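Local coordinates for ubiquitin-like-specific protease 2 (Saccharomyces cerevisiae, PDB 5LNB), which cleaves SUMO from modified proteins as a cysteine protease of the peptidase C48 family, the chain here being a fragment that holds the catalytic domain, at residues P157-R168 with Q198-Q209. Residues are numbered along the deposited sequence; the frame is centred on the assembly and turned at random.
Sequences PLVNILTFDSLR and QIKMKTCPVPQQ
Ile161 O is gripped by two donors arriving from opposite faces of its carbonyl plane: Lys202 N at 3.0 Å, 38° out of that plane, and Thr163 OG1 of its own strand at 3.2 Å. The hydroxyl can fold back because OG1 lies beside its own backbone N (chi1 -48°), where Met201 CG also touches it. Around this carbonyl runs a parallel strand pairing: Val159, Ile161 and Thr163 turn both N-H and C=O to 198-204, donating to the O of Gln198, Lys200 and Lys202 and accepting from the N of Lys200, Lys202 and Cys204, the last at 2.7 Å from Thr163 O. At the opposite end Gln198 NE2 extends the pairing through a side chain, reaching Pro157 O at 2.8 Å within the carbonyl plane and only 8° out of its own amide plane. With the carboxamide gone, as in an alanine here, Pro157 O would be likely to lose this donor, leaving the pairing to begin at Val159 N. On one face Ile161 CD1 meets Ile199 CG2 at 3.7 Å; on the other, Leu162 CB lies against Cys204 SG, and Trp237 of helix 230-238 covers both residues. Past the strands water bridges Asp165 N and Cys204 O, before Gln209 N closes on Ser166 O at 3.1 Å. Asp165 OD1 accepts from Leu167 N, an Asx turn, and from His122; His171 bonds OD2. Asp165, His122 and Cys215 are consistent with the family's catalytic triad, and Gln209 probably with its oxyanion-hole glutamine. Within this beta-alpha-beta unit, these bonds therefore hold the Asp165 and Gln209 loops side by side, probably positioning the catalytic groups.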
loop_
_atom_site.group_PDB
_atom_site.type_symbol
_atom_site.label_atom_id
_atom_site.label_comp_id
_atom_site.label_asym_id
_atom_site.label_seq_id
_atom_site.Cartn_x
_atom_site.Cartn_y
_atom_site.Cartn_z
ATOM N N PRO A 157 18.633 4.906 -16.895
ATOM C CA PRO A 157 17.450 4.229 -16.339
ATOM C C PRO A 157 17.239 4.613 -14.880
ATOM O O PRO A 157 18.019 4.153 -14.047
ATOM C CB PRO A 157 17.795 2.736 -16.460
ATOM C CG PRO A 157 19.157 2.665 -17.139
ATOM C CD PRO A 157 19.795 4.008 -16.981
ATOM N N LEU A 158 16.237 5.441 -14.579
ATOM C CA LEU A 158 16.043 5.987 -13.240
ATOM C C LEU A 158 14.962 5.222 -12.491
ATOM O O LEU A 158 13.848 5.055 -12.998
ATOM C CB LEU A 158 15.674 7.469 -13.301
ATOM C CG LEU A 158 16.823 8.407 -13.678
ATOM C CD1 LEU A 158 16.356 9.855 -13.626
ATOM C CD2 LEU A 158 18.006 8.184 -12.743
ATOM N N VAL A 159 15.288 4.778 -11.283
ATOM C CA VAL A 159 14.317 4.151 -10.395
ATOM C C VAL A 159 13.597 5.256 -9.636
ATOM O O VAL A 159 14.238 6.081 -8.976
ATOM C CB VAL A 159 15.004 3.174 -9.430
ATOM C CG1 VAL A 159 13.992 2.575 -8.451
ATOM C CG2 VAL A 159 15.803 2.091 -10.206
ATOM N N ASN A 160 12.270 5.282 -9.729
ATOM C CA ASN A 160 11.466 6.333 -9.117
ATOM C C ASN A 160 10.705 5.735 -7.948
ATOM O O ASN A 160 9.937 4.780 -8.122
ATOM C CB ASN A 160 10.504 6.967 -10.124
ATOM C CG ASN A 160 11.226 7.673 -11.259
ATOM O OD1 ASN A 160 12.227 8.346 -11.045
ATOM N ND2 ASN A 160 10.727 7.512 -12.477
ATOM N N ILE A 161 10.938 6.271 -6.760
ATOM C CA ILE A 161 10.187 5.884 -5.575
ATOM C C ILE A 161 9.080 6.917 -5.423
ATOM O O ILE A 161 9.311 8.020 -4.924
ATOM C CB ILE A 161 11.076 5.800 -4.335
ATOM C CG1 ILE A 161 12.193 4.765 -4.571
ATOM C CG2 ILE A 161 10.229 5.464 -3.091
ATOM C CD1 ILE A 161 13.201 4.675 -3.455
ATOM N N LEU A 162 7.882 6.571 -5.892
ATOM C CA LEU A 162 6.753 7.496 -5.882
ATOM C C LEU A 162 6.158 7.526 -4.476
ATOM O O LEU A 162 5.544 6.547 -4.035
ATOM C CB LEU A 162 5.729 7.072 -6.931
ATOM C CG LEU A 162 6.282 6.828 -8.344
ATOM C CD1 LEU A 162 5.188 6.312 -9.290
ATOM C CD2 LEU A 162 6.941 8.090 -8.918
ATOM N N THR A 163 6.351 8.640 -3.771
ATOM C CA THR A 163 6.024 8.780 -2.354
ATOM C C THR A 163 4.884 9.780 -2.185
ATOM O O THR A 163 4.972 10.915 -2.674
ATOM C CB THR A 163 7.249 9.253 -1.562
ATOM O OG1 THR A 163 8.381 8.453 -1.913
ATOM C CG2 THR A 163 7.013 9.135 -0.059
ATOM N N PHE A 164 3.823 9.374 -1.480
ATOM C CA PHE A 164 2.632 10.209 -1.370
ATOM C C PHE A 164 2.092 10.184 0.057
ATOM O O PHE A 164 2.030 9.131 0.701
ATOM C CB PHE A 164 1.547 9.779 -2.376
ATOM C CG PHE A 164 1.416 8.281 -2.541
ATOM C CD1 PHE A 164 0.392 7.582 -1.899
ATOM C CD2 PHE A 164 2.317 7.570 -3.330
ATOM C CE1 PHE A 164 0.264 6.208 -2.048
ATOM C CE2 PHE A 164 2.200 6.192 -3.473
ATOM C CZ PHE A 164 1.166 5.509 -2.836
ATOM N N ASP A 165 1.715 11.365 0.542
ATOM C CA ASP A 165 1.392 11.586 1.944
ATOM C C ASP A 165 0.274 12.615 2.007
ATOM O O ASP A 165 0.381 13.677 1.392
ATOM C CB ASP A 165 2.633 12.086 2.699
ATOM C CG ASP A 165 2.394 12.283 4.188
ATOM O OD1 ASP A 165 1.287 11.991 4.693
ATOM O OD2 ASP A 165 3.346 12.726 4.863
ATOM N N SER A 166 -0.792 12.300 2.742
ATOM C CA SER A 166 -1.881 13.251 2.891
ATOM C C SER A 166 -1.494 14.431 3.771
ATOM O O SER A 166 -2.161 15.466 3.712
ATOM C CB SER A 166 -3.127 12.559 3.451
ATOM O OG SER A 166 -2.820 11.861 4.642
ATOM N N LEU A 167 -0.444 14.308 4.581
ATOM C CA LEU A 167 0.071 15.465 5.306
ATOM C C LEU A 167 1.043 16.248 4.422
ATOM O O LEU A 167 1.551 15.745 3.413
ATOM C CB LEU A 167 0.754 15.042 6.609
ATOM C CG LEU A 167 -0.141 14.245 7.574
ATOM C CD1 LEU A 167 0.578 13.923 8.881
ATOM C CD2 LEU A 167 -1.470 14.975 7.850
ATOM N N ARG A 168 1.299 17.498 4.810
ATOM C CA ARG A 168 2.149 18.385 4.013
ATOM C C ARG A 168 3.613 18.176 4.408
ATOM O O ARG A 168 4.234 18.981 5.105
ATOM C CB ARG A 168 1.702 19.834 4.181
ATOM C CG ARG A 168 0.359 20.123 3.503
ATOM C CD ARG A 168 -0.135 21.530 3.781
ATOM N NE ARG A 168 0.793 22.536 3.271
ATOM C CZ ARG A 168 0.570 23.296 2.203
ATOM N NH1 ARG A 168 -0.564 23.178 1.523
ATOM N NH2 ARG A 168 1.479 24.185 1.819
ATOM N N GLN A 198 21.012 6.799 -9.209
ATOM C CA GLN A 198 20.002 6.286 -10.127
ATOM C C GLN A 198 18.632 6.155 -9.480
ATOM O O GLN A 198 17.653 5.883 -10.183
ATOM C CB GLN A 198 20.424 4.915 -10.656
ATOM C CG GLN A 198 21.040 4.893 -12.033
ATOM C CD GLN A 198 21.316 3.460 -12.493
ATOM O OE1 GLN A 198 22.286 2.829 -12.060
ATOM N NE2 GLN A 198 20.444 2.935 -13.349
ATOM N N ILE A 199 18.538 6.337 -8.166
ATOM C CA ILE A 199 17.306 6.124 -7.414
ATOM C C ILE A 199 16.814 7.476 -6.917
ATOM O O ILE A 199 17.522 8.172 -6.173
ATOM C CB ILE A 199 17.527 5.142 -6.253
ATOM C CG1 ILE A 199 18.269 3.895 -6.757
ATOM C CG2 ILE A 199 16.203 4.765 -5.594
ATOM C CD1 ILE A 199 18.578 2.921 -5.682
ATOM N N LYS A 200 15.605 7.847 -7.325
ATOM C CA LYS A 200 15.057 9.169 -7.058
ATOM C C LYS A 200 13.746 9.029 -6.303
ATOM O O LYS A 200 12.829 8.336 -6.760
ATOM C CB LYS A 200 14.851 9.949 -8.357
ATOM C CG LYS A 200 16.151 10.278 -9.079
ATOM C CD LYS A 200 17.134 11.000 -8.151
ATOM C CE LYS A 200 18.481 11.265 -8.824
ATOM N NZ LYS A 200 19.517 11.639 -7.819
ATOM N N MET A 201 13.667 9.672 -5.142
ATOM C CA MET A 201 12.384 9.860 -4.489
ATOM C C MET A 201 11.631 10.972 -5.208
ATOM O O MET A 201 12.188 12.050 -5.444
ATOM C CB MET A 201 12.562 10.205 -3.012
ATOM C CG MET A 201 11.217 10.437 -2.325
ATOM S SD MET A 201 11.283 11.264 -0.724
ATOM C CE MET A 201 11.896 12.892 -1.176
ATOM N N LYS A 202 10.380 10.706 -5.581
ATOM C CA LYS A 202 9.523 11.705 -6.206
ATOM C C LYS A 202 8.335 11.944 -5.287
ATOM O O LYS A 202 7.574 11.014 -5.003
ATOM C CB LYS A 202 9.065 11.254 -7.595
ATOM C CG LYS A 202 10.204 10.896 -8.556
ATOM C CD LYS A 202 10.851 12.123 -9.185
ATOM C CE LYS A 202 11.951 11.721 -10.154
ATOM N NZ LYS A 202 12.685 12.889 -10.751
ATOM N N THR A 203 8.205 13.173 -4.793
ATOM C CA THR A 203 7.106 13.567 -3.911
ATOM C C THR A 203 5.861 13.745 -4.766
ATOM O O THR A 203 5.798 14.659 -5.592
ATOM C CB THR A 203 7.451 14.860 -3.169
ATOM O OG1 THR A 203 8.528 14.620 -2.257
ATOM C CG2 THR A 203 6.248 15.389 -2.388
ATOM N N CYS A 204 4.880 12.876 -4.588
ATOM C CA CYS A 204 3.746 12.902 -5.497
ATOM C C CYS A 204 2.531 13.517 -4.828
ATOM O O CYS A 204 2.146 13.080 -3.738
ATOM C CB CYS A 204 3.421 11.488 -5.985
ATOM S SG CYS A 204 4.798 10.740 -6.878
ATOM N N PRO A 205 1.892 14.505 -5.455
ATOM C CA PRO A 205 0.741 15.170 -4.823
ATOM C C PRO A 205 -0.500 14.282 -4.794
ATOM O O PRO A 205 -0.905 13.710 -5.808
ATOM C CB PRO A 205 0.524 16.409 -5.702
ATOM C CG PRO A 205 1.058 16.010 -7.027
ATOM C CD PRO A 205 2.232 15.101 -6.756
ATOM N N VAL A 206 -1.105 14.186 -3.615
ATOM C CA VAL A 206 -2.392 13.531 -3.404
ATOM C C VAL A 206 -3.237 14.478 -2.560
ATOM O O VAL A 206 -2.686 15.420 -1.975
ATOM C CB VAL A 206 -2.227 12.170 -2.710
ATOM C CG1 VAL A 206 -1.663 11.123 -3.681
ATOM C CG2 VAL A 206 -1.349 12.318 -1.459
ATOM N N PRO A 207 -4.550 14.279 -2.437
ATOM C CA PRO A 207 -5.342 15.199 -1.612
ATOM C C PRO A 207 -4.705 15.345 -0.238
ATOM O O PRO A 207 -4.182 14.389 0.333
ATOM C CB PRO A 207 -6.719 14.529 -1.535
ATOM C CG PRO A 207 -6.753 13.589 -2.720
ATOM C CD PRO A 207 -5.336 13.112 -2.869
ATOM N N GLN A 208 -4.704 16.564 0.268
ATOM C CA GLN A 208 -4.099 16.870 1.551
ATOM C C GLN A 208 -5.182 17.219 2.559
ATOM O O GLN A 208 -6.123 17.959 2.252
ATOM C CB GLN A 208 -3.096 18.020 1.423
ATOM C CG GLN A 208 -1.954 17.664 0.475
ATOM C CD GLN A 208 -0.845 18.676 0.486
ATOM O OE1 GLN A 208 0.315 18.336 0.735
ATOM N NE2 GLN A 208 -1.185 19.934 0.212
ATOM N N GLN A 209 -5.038 16.672 3.754
ATOM C CA GLN A 209 -5.943 16.904 4.865
ATOM C C GLN A 209 -5.128 16.670 6.131
ATOM O O GLN A 209 -4.516 15.606 6.273
ATOM C CB GLN A 209 -7.160 15.974 4.775
ATOM C CG GLN A 209 -8.453 16.534 5.373
ATOM C CD GLN A 209 -8.457 16.484 6.885
ATOM O OE1 GLN A 209 -7.801 15.629 7.485
ATOM N NE2 GLN A 209 -9.188 17.408 7.514
HETATM O O HOH W 1 2.851 13.476 -1.082
HETATM O O HOH W 2 0.586 15.600 -1.298
HETATM O O HOH W 3 -4.542 12.826 6.570
#